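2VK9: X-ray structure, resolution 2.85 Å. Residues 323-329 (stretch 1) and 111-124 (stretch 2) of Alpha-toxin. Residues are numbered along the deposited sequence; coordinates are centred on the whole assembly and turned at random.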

# COMPACT_ATOMS: atom_id res chain seq x y z
N LYS A 323 -12.87 19.63 22.16
CA LYS A 323 -13.94 18.64 22.22
C LYS A 323 -14.28 18.06 20.84
O LYS A 323 -15.40 18.16 20.36
CB LYS A 323 -15.18 19.20 22.95
CG LYS A 323 -14.97 19.38 24.48
CD LYS A 323 -16.24 19.88 25.20
CE LYS A 323 -16.48 21.39 25.00
NZ LYS A 323 -17.77 21.86 25.57
N LEU A 324 -13.28 17.46 20.21
CA LEU A 324 -13.41 16.90 18.88
C LEU A 324 -13.72 15.40 18.86
O LEU A 324 -14.14 14.86 17.84
CB LEU A 324 -12.12 17.16 18.09
CG LEU A 324 -11.80 18.61 17.78
CD1 LEU A 324 -10.62 18.67 16.84
CD2 LEU A 324 -13.01 19.30 17.17
N MET A 325 -13.52 14.73 19.98
CA MET A 325 -13.66 13.29 20.09
C MET A 325 -13.97 12.93 21.53
O MET A 325 -13.40 13.52 22.45
CB MET A 325 -12.35 12.61 19.69
CG MET A 325 -12.25 12.18 18.25
SD MET A 325 -10.52 12.16 17.75
CE MET A 325 -10.45 10.65 16.81
N ASN A 326 -14.87 11.98 21.74
CA ASN A 326 -15.22 11.58 23.09
C ASN A 326 -14.31 10.55 23.73
O ASN A 326 -14.31 10.38 24.94
CB ASN A 326 -16.66 11.10 23.13
CG ASN A 326 -17.63 12.21 23.41
OD1 ASN A 326 -17.32 13.14 24.18
ND2 ASN A 326 -18.82 12.14 22.81
N ASN A 327 -13.51 9.88 22.91
CA ASN A 327 -12.74 8.75 23.38
C ASN A 327 -11.32 8.84 22.88
O ASN A 327 -10.84 7.97 22.16
CB ASN A 327 -13.42 7.45 22.93
CG ASN A 327 -12.90 6.22 23.65
OD1 ASN A 327 -12.19 6.32 24.66
ND2 ASN A 327 -13.25 5.04 23.14
N TYR A 328 -10.65 9.93 23.25
CA TYR A 328 -9.25 10.10 22.89
C TYR A 328 -8.47 10.56 24.12
O TYR A 328 -8.24 11.76 24.29
CB TYR A 328 -9.13 11.09 21.73
CG TYR A 328 -7.92 10.87 20.85
CD1 TYR A 328 -6.78 11.66 20.99
CD2 TYR A 328 -7.91 9.87 19.88
CE1 TYR A 328 -5.67 11.47 20.18
CE2 TYR A 328 -6.80 9.67 19.08
CZ TYR A 328 -5.69 10.47 19.23
OH TYR A 328 -4.59 10.30 18.44
N PRO A 329 -8.09 9.60 24.99
CA PRO A 329 -7.37 9.87 26.24
C PRO A 329 -5.98 10.50 26.06
O PRO A 329 -5.39 10.39 24.98
CB PRO A 329 -7.25 8.48 26.88
CG PRO A 329 -7.42 7.52 25.77
CD PRO A 329 -8.35 8.16 24.81
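Stretch 2 111-124: DQSLEYYNMWKMFN

Stretch 2 is mostly helix, beginning at Asp111, held by regular i to i+4 backbone bonds. Stretch 1 is an irregular segment with no helix or strand. Lys323, with positive phi, closes a preceding helix in a Schellman motif and makes no contact with stretch 2. The two stretches run in opposite senses: Leu324 lies nearest Met119 by CA position, Met325 nearest Glu115 and Asn327 nearest Gln112. Together they bury 531 Å².

Leu324 is the main bump at one end. Its CA-to-CB bond points toward the helix, and its side chain enters a hollow lined by Met119, Met122 and Phe123. CB of Leu324 lies 3.7 Å from CE of Met119. Leu324 CD2 is 3.7 Å from Met122 CE, and Leu324 CD1 is 4.3 Å from Phe123 CZ, at the edge of that ring.

The CA-to-CB bond of Met325 points sideways to the helix, yet the side chain packs closely. Met325 SD is 3.3 Å from Met119 CE, and Met325 CE is 3.3 Å from Tyr116 CD2. Met119 CE sits in the notch between Leu324 and Met325, 3.3 Å from Leu324 O.

Glu115 is a second bump from the helix. Its carboxylate reaches the backbone where Met325 leads into Asn326 and Asn327. Asn326 N donates a hydrogen bond to Glu115 OE2 at 2.7 Å. Asn327 N donates a weak hydrogen bond to Glu115 OE2 as well, at 3.1 Å. One carboxylate oxygen therefore takes up two successive amides. The aliphatic part of Met325 also lies against this group, with Met325 CG 3.6 Å from Glu115 OE1.

Beyond this point the contact thins. Asn327 ND2 is 4.2 Å from Gln112 NE2, a contact without a hydrogen bond. Tyr328 CE2, on the ring edge, lies 3.6 Å from Tyr116 OH. Pro329 makes no contact.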

# COMPACT_ATOMS: atom_id res chain seq x y z
N ASP A 111 -14.96 1.55 17.25
CA ASP A 111 -15.56 2.82 17.62
C ASP A 111 -14.61 3.99 17.45
O ASP A 111 -15.04 5.12 17.21
CB ASP A 111 -16.12 2.77 19.04
CG ASP A 111 -17.37 1.90 19.16
OD1 ASP A 111 -17.82 1.35 18.12
OD2 ASP A 111 -17.91 1.78 20.28
N GLN A 112 -13.30 3.74 17.57
CA GLN A 112 -12.32 4.79 17.31
C GLN A 112 -12.39 5.22 15.85
O GLN A 112 -12.34 6.42 15.56
CB GLN A 112 -10.90 4.34 17.64
CG GLN A 112 -10.59 4.30 19.12
CD GLN A 112 -10.94 2.96 19.78
OE1 GLN A 112 -11.66 2.12 19.20
NE2 GLN A 112 -10.43 2.76 20.99
N SER A 113 -12.51 4.25 14.95
CA SER A 113 -12.64 4.53 13.51
C SER A 113 -13.84 5.42 13.21
O SER A 113 -13.75 6.28 12.34
CB SER A 113 -12.74 3.25 12.69
OG SER A 113 -11.54 2.50 12.77
N LEU A 114 -14.95 5.21 13.93
CA LEU A 114 -16.13 6.07 13.79
C LEU A 114 -15.86 7.51 14.21
O LEU A 114 -16.47 8.44 13.67
CB LEU A 114 -17.32 5.53 14.59
CG LEU A 114 -17.90 4.17 14.27
CD1 LEU A 114 -19.18 3.97 15.00
CD2 LEU A 114 -18.14 4.01 12.83
N GLU A 115 -14.95 7.68 15.17
CA GLU A 115 -14.53 9.00 15.60
C GLU A 115 -13.64 9.64 14.54
O GLU A 115 -13.88 10.79 14.16
CB GLU A 115 -13.79 8.92 16.94
CG GLU A 115 -14.66 8.61 18.15
CD GLU A 115 -15.14 9.86 18.91
OE1 GLU A 115 -15.61 10.84 18.28
OE2 GLU A 115 -15.06 9.83 20.17
N TYR A 116 -12.64 8.90 14.06
CA TYR A 116 -11.72 9.40 13.03
C TYR A 116 -12.47 9.80 11.77
O TYR A 116 -12.19 10.82 11.16
CB TYR A 116 -10.67 8.34 12.66
CG TYR A 116 -9.59 8.06 13.68
CD1 TYR A 116 -8.27 7.85 13.28
CD2 TYR A 116 -9.88 7.98 15.04
CE1 TYR A 116 -7.27 7.57 14.22
CE2 TYR A 116 -8.89 7.70 15.98
CZ TYR A 116 -7.59 7.49 15.56
OH TYR A 116 -6.62 7.19 16.50
N TYR A 117 -13.44 8.97 11.40
CA TYR A 117 -14.22 9.18 10.20
C TYR A 117 -15.03 10.45 10.32
O TYR A 117 -15.15 11.22 9.37
CB TYR A 117 -15.15 7.99 10.02
CG TYR A 117 -15.98 7.97 8.76
CD1 TYR A 117 -15.39 8.03 7.50
CD2 TYR A 117 -17.35 7.84 8.84
CE1 TYR A 117 -16.16 7.97 6.36
CE2 TYR A 117 -18.13 7.78 7.72
CZ TYR A 117 -17.53 7.85 6.48
OH TYR A 117 -18.33 7.79 5.37
N ASN A 118 -15.58 10.66 11.51
CA ASN A 118 -16.34 11.85 11.83
C ASN A 118 -15.46 13.10 11.78
O ASN A 118 -15.93 14.19 11.45
CB ASN A 118 -16.97 11.71 13.21
CG ASN A 118 -17.89 12.85 13.54
OD1 ASN A 118 -18.89 13.07 12.84
ND2 ASN A 118 -17.57 13.59 14.59
N MET A 119 -14.20 12.93 12.14
CA MET A 119 -13.25 14.02 12.18
C MET A 119 -13.01 14.53 10.76
O MET A 119 -13.07 15.73 10.49
CB MET A 119 -11.97 13.52 12.84
CG MET A 119 -10.88 14.56 13.00
SD MET A 119 -11.10 15.63 14.42
CE MET A 119 -11.71 14.44 15.61
N TRP A 120 -12.78 13.59 9.85
CA TRP A 120 -12.70 13.88 8.42
C TRP A 120 -13.96 14.56 7.90
O TRP A 120 -13.88 15.53 7.15
CB TRP A 120 -12.44 12.59 7.66
CG TRP A 120 -11.02 12.18 7.73
CD1 TRP A 120 -10.51 11.15 8.46
CD2 TRP A 120 -9.91 12.79 7.07
NE1 TRP A 120 -9.15 11.08 8.29
CE2 TRP A 120 -8.76 12.07 7.43
CE3 TRP A 120 -9.78 13.87 6.19
CZ2 TRP A 120 -7.49 12.40 6.95
CZ3 TRP A 120 -8.53 14.20 5.72
CH2 TRP A 120 -7.40 13.46 6.10
N LYS A 121 -15.12 14.05 8.32
CA LYS A 121 -16.41 14.60 7.95
C LYS A 121 -16.60 16.04 8.42
O LYS A 121 -17.15 16.87 7.70
CB LYS A 121 -17.54 13.74 8.51
CG LYS A 121 -17.99 12.64 7.58
CD LYS A 121 -19.15 11.87 8.19
CE LYS A 121 -19.73 10.92 7.18
NZ LYS A 121 -20.72 10.01 7.81
N MET A 122 -16.13 16.33 9.63
CA MET A 122 -16.28 17.65 10.22
C MET A 122 -15.51 18.74 9.49
O MET A 122 -15.97 19.88 9.42
CB MET A 122 -15.86 17.64 11.68
CG MET A 122 -16.94 17.18 12.65
SD MET A 122 -16.21 16.92 14.30
CE MET A 122 -15.77 18.60 14.74
N PHE A 123 -14.36 18.39 8.92
CA PHE A 123 -13.44 19.39 8.37
C PHE A 123 -13.39 19.47 6.85
O PHE A 123 -12.63 20.28 6.29
CB PHE A 123 -12.03 19.19 8.94
CG PHE A 123 -11.92 19.57 10.38
CD1 PHE A 123 -12.05 18.61 11.37
CD2 PHE A 123 -11.69 20.88 10.75
CE1 PHE A 123 -11.97 18.95 12.71
CE2 PHE A 123 -11.60 21.24 12.08
CZ PHE A 123 -11.74 20.28 13.06
N ASN A 124 -14.18 18.63 6.18
CA ASN A 124 -14.15 18.56 4.72
C ASN A 124 -15.55 18.42 4.14
O ASN A 124 -15.86 17.45 3.47
CB ASN A 124 -13.27 17.39 4.26
CG ASN A 124 -11.83 17.55 4.69
OD1 ASN A 124 -11.07 18.32 4.10
ND2 ASN A 124 -11.44 16.82 5.72